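Local coordinates for uncharacterized protein (Wolinella succinogenes, PDB 3JYG) that is of unknown function but belongs to the 6-pyruvoyl tetrahydropterin synthase family and carries a zinc ion on a histidine site, at residues His40-Lys45 / Phe168-Lys173; Asp12-His17 / Val76-Phe81; Tyr5-Glu10 / Val48-Arg53. All blocks are in the same frame, centred on the assembly; numbering follows the deposited sequence.

In the fold
All three contacts lie on one mixed beta sheet. Strand 3-17 serves interactions 2 and 3, and strand 40-52 serves interactions 1 and 3. The two strands are antiparallel neighbours, joined directly in interaction 3 and flanked by strand 162-169 (interaction 1) and strand 80-84 (interaction 2). The centres of interactions 1 and 2 are about 10 Å apart, and both touch the zinc ion. The centre of interaction 3 lies about 21 Å from that of interaction 1 and about 24 Å from that of interaction 2. In chain order the segments are 5-10, 12-17, 40-45, 48-53, 76-81 and 168-173. Strands 3-17 and 40-52 bring His-17, His-40 and His-42 together at the zinc end.

Interaction 1 of 3, residues His40-Lys45 / Phe168-Lys173; sequences HGHQGK and FLETPK. With ZN (zinc ion), chain G.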
loop_
_atom_site.group_PDB
_atom_site.type_symbol
_atom_site.label_atom_id
_atom_site.label_comp_id
_atom_site.label_asym_id
_atom_site.label_seq_id
_atom_site.Cartn_x
_atom_site.Cartn_y
_atom_site.Cartn_z
ATOM N N HIS A 40 9.497 -4.041 -24.921
ATOM C CA HIS A 40 10.200 -3.698 -23.667
ATOM C C HIS A 40 9.884 -4.748 -22.602
ATOM O O HIS A 40 9.528 -5.885 -22.928
ATOM C CB HIS A 40 9.866 -2.250 -23.213
ATOM C CG HIS A 40 8.417 -2.022 -22.916
ATOM N ND1 HIS A 40 7.476 -1.823 -23.899
ATOM C CD2 HIS A 40 7.746 -1.950 -21.732
ATOM C CE1 HIS A 40 6.285 -1.657 -23.344
ATOM N NE2 HIS A 40 6.426 -1.705 -22.026
ATOM N N GLY A 41 10.032 -4.380 -21.342
ATOM C CA GLY A 41 9.797 -5.315 -20.250
ATOM C C GLY A 41 9.636 -4.580 -18.942
ATOM O O GLY A 41 9.734 -3.333 -18.903
ATOM N N HIS A 42 9.437 -5.375 -17.886
ATOM C CA HIS A 42 9.076 -4.910 -16.552
ATOM C C HIS A 42 9.405 -5.920 -15.496
ATOM O O HIS A 42 9.462 -7.105 -15.777
ATOM C CB HIS A 42 7.570 -4.734 -16.480
ATOM C CG HIS A 42 7.088 -3.619 -17.313
ATOM N ND1 HIS A 42 7.488 -2.314 -17.106
ATOM C CD2 HIS A 42 6.271 -3.606 -18.389
ATOM C CE1 HIS A 42 6.926 -1.547 -18.014
ATOM N NE2 HIS A 42 6.166 -2.304 -18.784
ATOM N N GLN A 43 9.624 -5.435 -14.277
ATOM C CA GLN A 43 9.481 -6.237 -13.072
ATOM C C GLN A 43 8.014 -6.091 -12.628
ATOM O O GLN A 43 7.569 -5.000 -12.320
ATOM C CB GLN A 43 10.435 -5.688 -11.989
ATOM C CG GLN A 43 10.374 -6.351 -10.632
ATOM C CD GLN A 43 10.758 -7.811 -10.664
ATOM O OE1 GLN A 43 11.461 -8.269 -11.575
ATOM N NE2 GLN A 43 10.303 -8.555 -9.667
ATOM N N GLY A 44 7.271 -7.188 -12.647
ATOM C CA GLY A 44 5.858 -7.187 -12.315
ATOM C C GLY A 44 5.659 -7.652 -10.888
ATOM O O GLY A 44 6.409 -8.501 -10.391
ATOM N N LYS A 45 4.669 -7.093 -10.213
ATOM C CA LYS A 45 4.286 -7.676 -8.926
ATOM C C LYS A 45 2.781 -7.902 -8.862
ATOM O O LYS A 45 2.020 -6.972 -9.090
ATOM C CB LYS A 45 4.768 -6.784 -7.786
ATOM C CG LYS A 45 4.406 -7.291 -6.379
ATOM C CD LYS A 45 4.755 -6.187 -5.321
ATOM C CE LYS A 45 6.235 -5.926 -5.233
ATOM N NZ LYS A 45 6.848 -7.099 -4.489
ATOM N N PHE A 168 -1.859 -5.396 -9.846
ATOM C CA PHE A 168 -0.676 -5.669 -10.666
ATOM C C PHE A 168 0.163 -4.395 -10.827
ATOM O O PHE A 168 -0.313 -3.386 -11.389
ATOM C CB PHE A 168 -1.049 -6.331 -11.991
ATOM C CG PHE A 168 0.155 -6.729 -12.807
ATOM C CD1 PHE A 168 0.893 -7.880 -12.474
ATOM C CD2 PHE A 168 0.595 -5.920 -13.850
ATOM C CE1 PHE A 168 2.065 -8.232 -13.210
ATOM C CE2 PHE A 168 1.780 -6.260 -14.580
ATOM C CZ PHE A 168 2.476 -7.437 -14.273
ATOM N N LEU A 169 1.376 -4.438 -10.260
ATOM C CA LEU A 169 2.319 -3.331 -10.332
ATOM C C LEU A 169 3.203 -3.516 -11.580
ATOM O O LEU A 169 3.899 -4.533 -11.750
ATOM C CB LEU A 169 3.155 -3.213 -9.029
ATOM C CG LEU A 169 2.589 -2.815 -7.652
ATOM C CD1 LEU A 169 1.474 -3.710 -7.216
ATOM C CD2 LEU A 169 3.671 -2.831 -6.540
ATOM N N GLU A 170 3.101 -2.552 -12.488
ATOM C CA GLU A 170 3.851 -2.541 -13.719
ATOM C C GLU A 170 5.271 -1.963 -13.434
ATOM O O GLU A 170 6.278 -2.367 -14.045
ATOM C CB GLU A 170 3.124 -1.615 -14.682
ATOM C CG GLU A 170 3.756 -1.454 -16.012
ATOM C CD GLU A 170 3.106 -0.327 -16.774
ATOM O OE1 GLU A 170 1.853 -0.391 -16.974
ATOM O OE2 GLU A 170 3.843 0.605 -17.158
ATOM N N THR A 171 5.305 -0.958 -12.550
ATOM C CA THR A 171 6.543 -0.347 -12.077
ATOM C C THR A 171 6.389 -0.059 -10.563
ATOM O O THR A 171 5.275 -0.173 -10.016
ATOM C CB THR A 171 6.904 0.956 -12.858
ATOM O OG1 THR A 171 6.048 2.035 -12.467
ATOM C CG2 THR A 171 6.851 0.758 -14.392
ATOM N N PRO A 172 7.492 0.283 -9.869
ATOM C CA PRO A 172 7.237 0.568 -8.464
ATOM C C PRO A 172 6.339 1.793 -8.363
ATOM O O PRO A 172 5.682 1.978 -7.351
ATOM C CB PRO A 172 8.630 0.869 -7.918
ATOM C CG PRO A 172 9.393 1.434 -9.121
ATOM C CD PRO A 172 8.925 0.484 -10.213
ATOM N N LYS A 173 6.253 2.572 -9.436
ATOM C CA LYS A 173 5.522 3.821 -9.402
ATOM C C LYS A 173 4.091 3.754 -9.906
ATOM O O LYS A 173 3.356 4.711 -9.760
ATOM C CB LYS A 173 6.242 4.859 -10.271
ATOM C CG LYS A 173 6.356 6.180 -9.644
ATOM C CD LYS A 173 7.579 6.161 -8.730
ATOM C CE LYS A 173 7.571 7.300 -7.700
ATOM N NZ LYS A 173 8.482 6.947 -6.563
HETATM ZN ZN ZN G . 4.910 -1.709 -20.491
HETATM O O HOH W 1 6.510 -3.677 -10.443
HETATM O O HOH W 2 5.162 0.582 -19.892
HETATM O O HOH W 3 2.780 -1.670 -19.194
#
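The imidazole of His-42 carries Glu-170 CG over the centre of one face, 3.8 Å from the ring centroid, a CH-pi contact at the zinc site of this tunnelling fold (T-fold), the fold of the 6-pyruvoyl tetrahydropterin synthase family. A zinc-bound water lies at the ring edge, in plane, and His-42 CE1 lies likewise at the edge of the His-40 ring. The carboxylate of Glu-170 is turned 44° from the His-42 ring. Glu-170 CG is anti to the backbone N (chi1 179°), which brings this carbon over the imidazole. Glu-170 OE2 accepts a hydrogen bond of 3.0 Å from the O of that zinc-bound water and thus acts in the second shell of the metal. Ser-141 of helix 141-155 bonds to OE1. The zinc ion is held by NE2 of His-40 and NE2 of His-42, each at 2.2 Å, by two waters and by His-17 of strand 3-17.

Farther along, the strands pair antiparallel. Lys-45 N donates to Leu-169 O at 3.1 Å, and Leu-169 N returns a straighter bond to Lys-45 O at 2.9 Å. The Phe-168 ring reaches Gly-44 CA with its CZ, at 3.9 Å. At Glu-170 the chain turns a corner, and Glu-170 and Thr-171 form a classic beta bulge opposite Ser-174. The Lys-45 and Leu-169 side chains run alongside each other on one face of the sheet. The lysine ammonium goes on to Asp-12 and Glu-10, while its CD rests 3.7 Å from CD2 of Leu-169.

Interaction 2 of 3, residues Asp12-His17 / Val76-Phe81; sequences DFCYGH and VLDHRF. With ZN (zinc ion), chain G.
One strand of the zinc site meets a helix-to-strand turn here. Strand 3-17 ends in the zinc ligand His-17, and the chain of 76-81 leaves a helix through a type II beta turn, Leu-77 to Arg-80, and joins the sheet beside it. Asp-78 ties the turn to the strand. Its CG is anti to the backbone N (chi1 -176°), and OD1 takes the backbone N-H of Cys-14 at 2.9 Å, nearly along its C-O axis. The other oxygen, OD2, accepts from His-79 ND1 at 2.7 Å. This donor stands above the carboxylate plane, 51° out of it. The carboxylate is therefore gripped through both oxygens, one by the strand and one by its own neighbour.

Two backbone bonds continue the join. His-79 N donates to Cys-14 O at 2.8 Å. Gly-16 N donates to Arg-80 O, also at 2.8 Å, and Gly-16 pairs with Phe-81 in parallel register.

An aromatic ring takes part toward each end of the contact. Leu-77 CB lies over one face of the Phe-13 ring, 4.2 Å from its centroid. The Phe-81 ring lays one face against the backbone of Gly-16 and His-17. His-17 CA stands 4.0 Å from that centroid and is offset toward the rim. The His-17 CB points away from 76-81, and its imidazole has Tyr-15 CE2 over one face and binds the zinc ion through NE2, together with His-40 and His-42.

Leu-77 also packs on Phe-72 of helix 67-77 and on Val-133 of strand 132-135. Strand 3-17 is flanked in the sheet by strand 40-52 and by strand 80-84, which strand 132-135 borders in turn.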
loop_
_atom_site.group_PDB
_atom_site.type_symbol
_atom_site.label_atom_id
_atom_site.label_comp_id
_atom_site.label_asym_id
_atom_site.label_seq_id
_atom_site.Cartn_x
_atom_site.Cartn_y
_atom_site.Cartn_z
ATOM N N ASP A 12 6.255 -11.963 -7.408
ATOM C CA ASP A 12 7.081 -11.185 -8.333
ATOM C C ASP A 12 7.507 -12.005 -9.554
ATOM O O ASP A 12 7.663 -13.214 -9.452
ATOM C CB ASP A 12 8.336 -10.691 -7.585
ATOM C CG ASP A 12 7.985 -9.881 -6.353
ATOM O OD1 ASP A 12 8.410 -10.250 -5.242
ATOM O OD2 ASP A 12 7.244 -8.896 -6.471
ATOM N N PHE A 13 7.672 -11.345 -10.709
ATOM C CA PHE A 13 8.214 -11.956 -11.932
ATOM C C PHE A 13 8.673 -10.872 -12.888
ATOM O O PHE A 13 8.296 -9.713 -12.754
ATOM C CB PHE A 13 7.236 -12.923 -12.659
ATOM C CG PHE A 13 5.996 -12.250 -13.288
ATOM C CD1 PHE A 13 4.936 -11.824 -12.483
ATOM C CD2 PHE A 13 5.889 -12.073 -14.679
ATOM C CE1 PHE A 13 3.798 -11.241 -13.018
ATOM C CE2 PHE A 13 4.746 -11.458 -15.238
ATOM C CZ PHE A 13 3.687 -11.065 -14.405
ATOM N N CYS A 14 9.507 -11.263 -13.839
ATOM C CA CYS A 14 10.003 -10.366 -14.890
ATOM C C CYS A 14 9.473 -10.866 -16.222
ATOM O O CYS A 14 9.374 -12.075 -16.418
ATOM C CB CYS A 14 11.548 -10.324 -14.902
ATOM S SG CYS A 14 12.284 -10.073 -13.289
ATOM N N TYR A 15 9.151 -9.953 -17.136
ATOM C CA TYR A 15 8.608 -10.370 -18.424
ATOM C C TYR A 15 8.920 -9.295 -19.453
ATOM O O TYR A 15 9.204 -8.175 -19.073
ATOM C CB TYR A 15 7.080 -10.606 -18.339
ATOM C CG TYR A 15 6.291 -9.357 -17.923
ATOM C CD1 TYR A 15 6.346 -8.869 -16.600
ATOM C CD2 TYR A 15 5.485 -8.665 -18.855
ATOM C CE1 TYR A 15 5.642 -7.736 -16.213
ATOM C CE2 TYR A 15 4.762 -7.523 -18.466
ATOM C CZ TYR A 15 4.855 -7.055 -17.149
ATOM O OH TYR A 15 4.123 -5.938 -16.730
ATOM N N GLY A 16 8.831 -9.644 -20.735
ATOM C CA GLY A 16 8.804 -8.621 -21.803
ATOM C C GLY A 16 7.379 -8.500 -22.345
ATOM O O GLY A 16 6.571 -9.432 -22.202
ATOM N N HIS A 17 7.047 -7.349 -22.932
ATOM C CA HIS A 17 5.790 -7.230 -23.615
ATOM C C HIS A 17 5.832 -5.994 -24.482
ATOM O O HIS A 17 6.850 -5.269 -24.517
ATOM C CB HIS A 17 4.582 -7.225 -22.621
ATOM C CG HIS A 17 4.272 -5.888 -21.987
ATOM N ND1 HIS A 17 2.996 -5.539 -21.594
ATOM C CD2 HIS A 17 5.063 -4.836 -21.662
ATOM C CE1 HIS A 17 3.012 -4.330 -21.060
ATOM N NE2 HIS A 17 4.256 -3.883 -21.095
ATOM N N VAL A 76 5.072 -20.346 -15.504
ATOM C CA VAL A 76 4.424 -19.901 -16.743
ATOM C C VAL A 76 4.813 -18.505 -17.237
ATOM O O VAL A 76 5.068 -18.346 -18.444
ATOM C CB VAL A 76 2.868 -20.056 -16.700
ATOM C CG1 VAL A 76 2.223 -19.494 -18.005
ATOM C CG2 VAL A 76 2.502 -21.574 -16.445
ATOM N N LEU A 77 4.853 -17.523 -16.326
ATOM C CA LEU A 77 5.063 -16.121 -16.695
ATOM C C LEU A 77 6.473 -15.583 -16.495
ATOM O O LEU A 77 6.879 -14.698 -17.222
ATOM C CB LEU A 77 4.061 -15.207 -15.975
ATOM C CG LEU A 77 2.582 -15.608 -16.091
ATOM C CD1 LEU A 77 1.754 -14.631 -15.281
ATOM C CD2 LEU A 77 2.126 -15.560 -17.550
ATOM N N ASP A 78 7.239 -16.121 -15.543
ATOM C CA ASP A 78 8.538 -15.495 -15.236
ATOM C C ASP A 78 9.532 -15.738 -16.362
ATOM O O ASP A 78 9.626 -16.855 -16.855
ATOM C CB ASP A 78 9.117 -16.002 -13.927
ATOM C CG ASP A 78 10.410 -15.277 -13.555
ATOM O OD1 ASP A 78 10.426 -14.015 -13.455
ATOM O OD2 ASP A 78 11.446 -15.985 -13.430
ATOM N N HIS A 79 10.267 -14.690 -16.749
ATOM C CA HIS A 79 11.256 -14.794 -17.822
ATOM C C HIS A 79 10.639 -15.136 -19.161
ATOM O O HIS A 79 11.200 -15.921 -19.935
ATOM C CB HIS A 79 12.393 -15.770 -17.422
ATOM C CG HIS A 79 13.402 -15.136 -16.505
ATOM N ND1 HIS A 79 13.115 -14.794 -15.198
ATOM C CD2 HIS A 79 14.664 -14.700 -16.738
ATOM C CE1 HIS A 79 14.160 -14.183 -14.666
ATOM N NE2 HIS A 79 15.119 -14.125 -15.575
ATOM N N ARG A 80 9.470 -14.572 -19.435
ATOM C CA ARG A 80 8.795 -14.841 -20.717
ATOM C C ARG A 80 8.443 -13.532 -21.420
ATOM O O ARG A 80 8.483 -12.466 -20.807
ATOM C CB ARG A 80 7.498 -15.602 -20.489
ATOM C CG ARG A 80 7.613 -16.861 -19.664
ATOM C CD ARG A 80 8.278 -18.002 -20.413
ATOM N NE ARG A 80 8.329 -19.144 -19.481
ATOM C CZ ARG A 80 8.847 -20.327 -19.757
ATOM N NH1 ARG A 80 9.302 -20.594 -20.975
ATOM N NH2 ARG A 80 8.835 -21.277 -18.816
ATOM N N PHE A 81 8.093 -13.610 -22.697
ATOM C CA PHE A 81 7.533 -12.463 -23.389
ATOM C C PHE A 81 5.994 -12.685 -23.611
ATOM O O PHE A 81 5.571 -13.648 -24.291
ATOM C CB PHE A 81 8.257 -12.249 -24.714
ATOM C CG PHE A 81 7.822 -10.986 -25.462
ATOM C CD1 PHE A 81 6.598 -10.955 -26.147
ATOM C CD2 PHE A 81 8.674 -9.889 -25.538
ATOM C CE1 PHE A 81 6.165 -9.805 -26.851
ATOM C CE2 PHE A 81 8.290 -8.724 -26.250
ATOM C CZ PHE A 81 6.997 -8.690 -26.910
HETATM ZN ZN ZN G . 4.910 -1.709 -20.491
HETATM O O HOH W 3 2.780 -1.670 -19.194
HETATM O O HOH W 2 5.162 0.582 -19.892
#

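Interaction 3 of 3, residues Tyr5-Glu10 / Val48-Arg53; sequences YQIAKE and VHLESR
Gln-6 and Glu-51 point to the same face of an inner antiparallel strand pair of the T-fold sheet, and their side chains cross obliquely. The amide and carboxylate planes are nearly coplanar, 20° apart. Gln-6 NE2 gives a bond of 2.7 Å to Glu-51 OE1, which uses its anti lone pair. On the other branch of the amide, OE1 receives a hydrogen bond from a water that is also bonded to His-49 ND1. The His-49 ring, with this water at its edge, leans on Ala-8, whose CB is 3.5 Å from ND1. Its NE2 bonds to Glu-167.

Ile-7 and Leu-50 occupy the opposite face and meet at a slant. Ile-7 CG1 sits between the backbone N and the carbonyl carbon (chi1 54°) and meets Leu-50 CB at 3.9 Å. At the end of the pair, the edge of the Tyr-5 ring faces Arg-53 O, with CE1 at 3.5 Å.

Backbone bonds join Tyr-5 with Ser-52, Ile-7 with Leu-50 and Lys-9 with Val-48, both ways each time. Strand 162-169 lies beyond strand 40-52. Residues Tyr-5 to Lys-9 pair antiparallel with a strand of the third subunit, which extends the sheet across the interface.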
loop_
_atom_site.group_PDB
_atom_site.type_symbol
_atom_site.label_atom_id
_atom_site.label_comp_id
_atom_site.label_asym_id
_atom_site.label_seq_id
_atom_site.Cartn_x
_atom_site.Cartn_y
_atom_site.Cartn_z
ATOM N N TYR A 5 -12.191 -9.663 7.415
ATOM C CA TYR A 5 -10.814 -10.111 7.582
ATOM C C TYR A 5 -10.256 -10.321 6.183
ATOM O O TYR A 5 -10.908 -10.951 5.336
ATOM C CB TYR A 5 -10.773 -11.420 8.359
ATOM C CG TYR A 5 -11.397 -11.353 9.727
ATOM C CD1 TYR A 5 -12.707 -11.817 9.936
ATOM C CD2 TYR A 5 -10.705 -10.825 10.794
ATOM C CE1 TYR A 5 -13.316 -11.732 11.193
ATOM C CE2 TYR A 5 -11.296 -10.742 12.070
ATOM C CZ TYR A 5 -12.603 -11.194 12.243
ATOM O OH TYR A 5 -13.184 -11.156 13.480
ATOM N N GLN A 6 -9.063 -9.807 5.923
ATOM C CA GLN A 6 -8.439 -10.018 4.614
ATOM C C GLN A 6 -6.989 -10.477 4.791
ATOM O O GLN A 6 -6.380 -10.181 5.814
ATOM C CB GLN A 6 -8.471 -8.742 3.759
ATOM C CG GLN A 6 -9.842 -8.341 3.214
ATOM C CD GLN A 6 -9.790 -7.122 2.263
ATOM O OE1 GLN A 6 -8.746 -6.505 2.098
ATOM N NE2 GLN A 6 -10.937 -6.791 1.627
ATOM N N ILE A 7 -6.449 -11.211 3.815
ATOM C CA ILE A 7 -5.003 -11.431 3.766
ATOM C C ILE A 7 -4.549 -10.999 2.387
ATOM O O ILE A 7 -5.362 -11.002 1.467
ATOM C CB ILE A 7 -4.564 -12.886 4.097
ATOM C CG1 ILE A 7 -5.286 -13.920 3.214
ATOM C CG2 ILE A 7 -4.780 -13.157 5.592
ATOM C CD1 ILE A 7 -4.416 -15.154 2.824
ATOM N N ALA A 8 -3.286 -10.595 2.243
ATOM C CA ALA A 8 -2.770 -10.230 0.946
ATOM C C ALA A 8 -1.386 -10.824 0.790
ATOM O O ALA A 8 -0.572 -10.777 1.740
ATOM C CB ALA A 8 -2.663 -8.756 0.831
ATOM N N LYS A 9 -1.090 -11.306 -0.411
ATOM C CA LYS A 9 0.235 -11.848 -0.644
ATOM C C LYS A 9 0.738 -11.423 -2.004
ATOM O O LYS A 9 -0.037 -11.406 -2.960
ATOM C CB LYS A 9 0.227 -13.372 -0.506
ATOM C CG LYS A 9 1.573 -14.002 -0.868
ATOM C CD LYS A 9 1.972 -15.220 -0.027
ATOM C CE LYS A 9 3.463 -15.496 -0.267
ATOM N NZ LYS A 9 3.833 -16.884 0.128
ATOM N N GLU A 10 2.036 -11.107 -2.047
ATOM C CA GLU A 10 2.783 -10.605 -3.224
ATOM C C GLU A 10 3.512 -11.732 -3.968
ATOM O O GLU A 10 4.022 -12.696 -3.345
ATOM C CB GLU A 10 3.806 -9.519 -2.813
ATOM C CG GLU A 10 3.202 -8.420 -1.894
ATOM C CD GLU A 10 4.118 -7.205 -1.657
ATOM O OE1 GLU A 10 5.343 -7.264 -1.929
ATOM O OE2 GLU A 10 3.598 -6.170 -1.198
ATOM N N VAL A 48 -2.506 -10.470 -4.396
ATOM C CA VAL A 48 -3.821 -11.150 -4.302
ATOM C C VAL A 48 -4.448 -10.858 -2.933
ATOM O O VAL A 48 -3.795 -11.075 -1.917
ATOM C CB VAL A 48 -3.643 -12.689 -4.451
ATOM C CG1 VAL A 48 -4.959 -13.444 -4.186
ATOM C CG2 VAL A 48 -3.090 -13.010 -5.795
ATOM N N HIS A 49 -5.676 -10.348 -2.906
ATOM C CA HIS A 49 -6.362 -10.069 -1.645
ATOM C C HIS A 49 -7.511 -11.045 -1.472
ATOM O O HIS A 49 -8.356 -11.188 -2.379
ATOM C CB HIS A 49 -6.876 -8.623 -1.611
ATOM C CG HIS A 49 -5.802 -7.599 -1.776
ATOM N ND1 HIS A 49 -5.263 -6.923 -0.710
ATOM C CD2 HIS A 49 -5.175 -7.132 -2.884
ATOM C CE1 HIS A 49 -4.368 -6.051 -1.159
ATOM N NE2 HIS A 49 -4.283 -6.177 -2.477
ATOM N N LEU A 50 -7.495 -11.771 -0.349
ATOM C CA LEU A 50 -8.471 -12.820 -0.109
ATOM C C LEU A 50 -9.219 -12.351 1.121
ATOM O O LEU A 50 -8.618 -11.665 1.952
ATOM C CB LEU A 50 -7.791 -14.168 0.172
ATOM C CG LEU A 50 -6.968 -14.820 -0.958
ATOM C CD1 LEU A 50 -6.560 -16.252 -0.572
ATOM C CD2 LEU A 50 -7.771 -14.806 -2.303
ATOM N N GLU A 51 -10.500 -12.718 1.233
ATOM C CA GLU A 51 -11.406 -12.168 2.258
ATOM C C GLU A 51 -12.386 -13.193 2.849
ATOM O O GLU A 51 -12.919 -14.039 2.129
ATOM C CB GLU A 51 -12.178 -10.976 1.620
ATOM C CG GLU A 51 -13.225 -10.357 2.482
ATOM C CD GLU A 51 -13.942 -9.193 1.827
ATOM O OE1 GLU A 51 -13.339 -8.118 1.691
ATOM O OE2 GLU A 51 -15.133 -9.343 1.479
ATOM N N SER A 52 -12.643 -13.098 4.154
ATOM C CA SER A 52 -13.695 -13.882 4.807
ATOM C C SER A 52 -14.365 -13.015 5.870
ATOM O O SER A 52 -13.816 -11.974 6.303
ATOM C CB SER A 52 -13.126 -15.144 5.486
ATOM O OG SER A 52 -11.999 -14.784 6.290
ATOM N N ARG A 53 -15.541 -13.468 6.307
ATOM C CA ARG A 53 -16.228 -12.767 7.374
ATOM C C ARG A 53 -15.945 -13.397 8.706
ATOM O O ARG A 53 -16.343 -12.846 9.713
ATOM C CB ARG A 53 -17.745 -12.702 7.124
ATOM C CG ARG A 53 -18.102 -12.271 5.715
ATOM C CD ARG A 53 -17.537 -10.896 5.361
ATOM N NE ARG A 53 -18.163 -10.378 4.142
ATOM C CZ ARG A 53 -19.264 -9.623 4.118
ATOM N NH1 ARG A 53 -19.879 -9.290 5.255
ATOM N NH2 ARG A 53 -19.755 -9.213 2.951
HETATM O O HOH W 4 -5.940 -7.033 1.955
#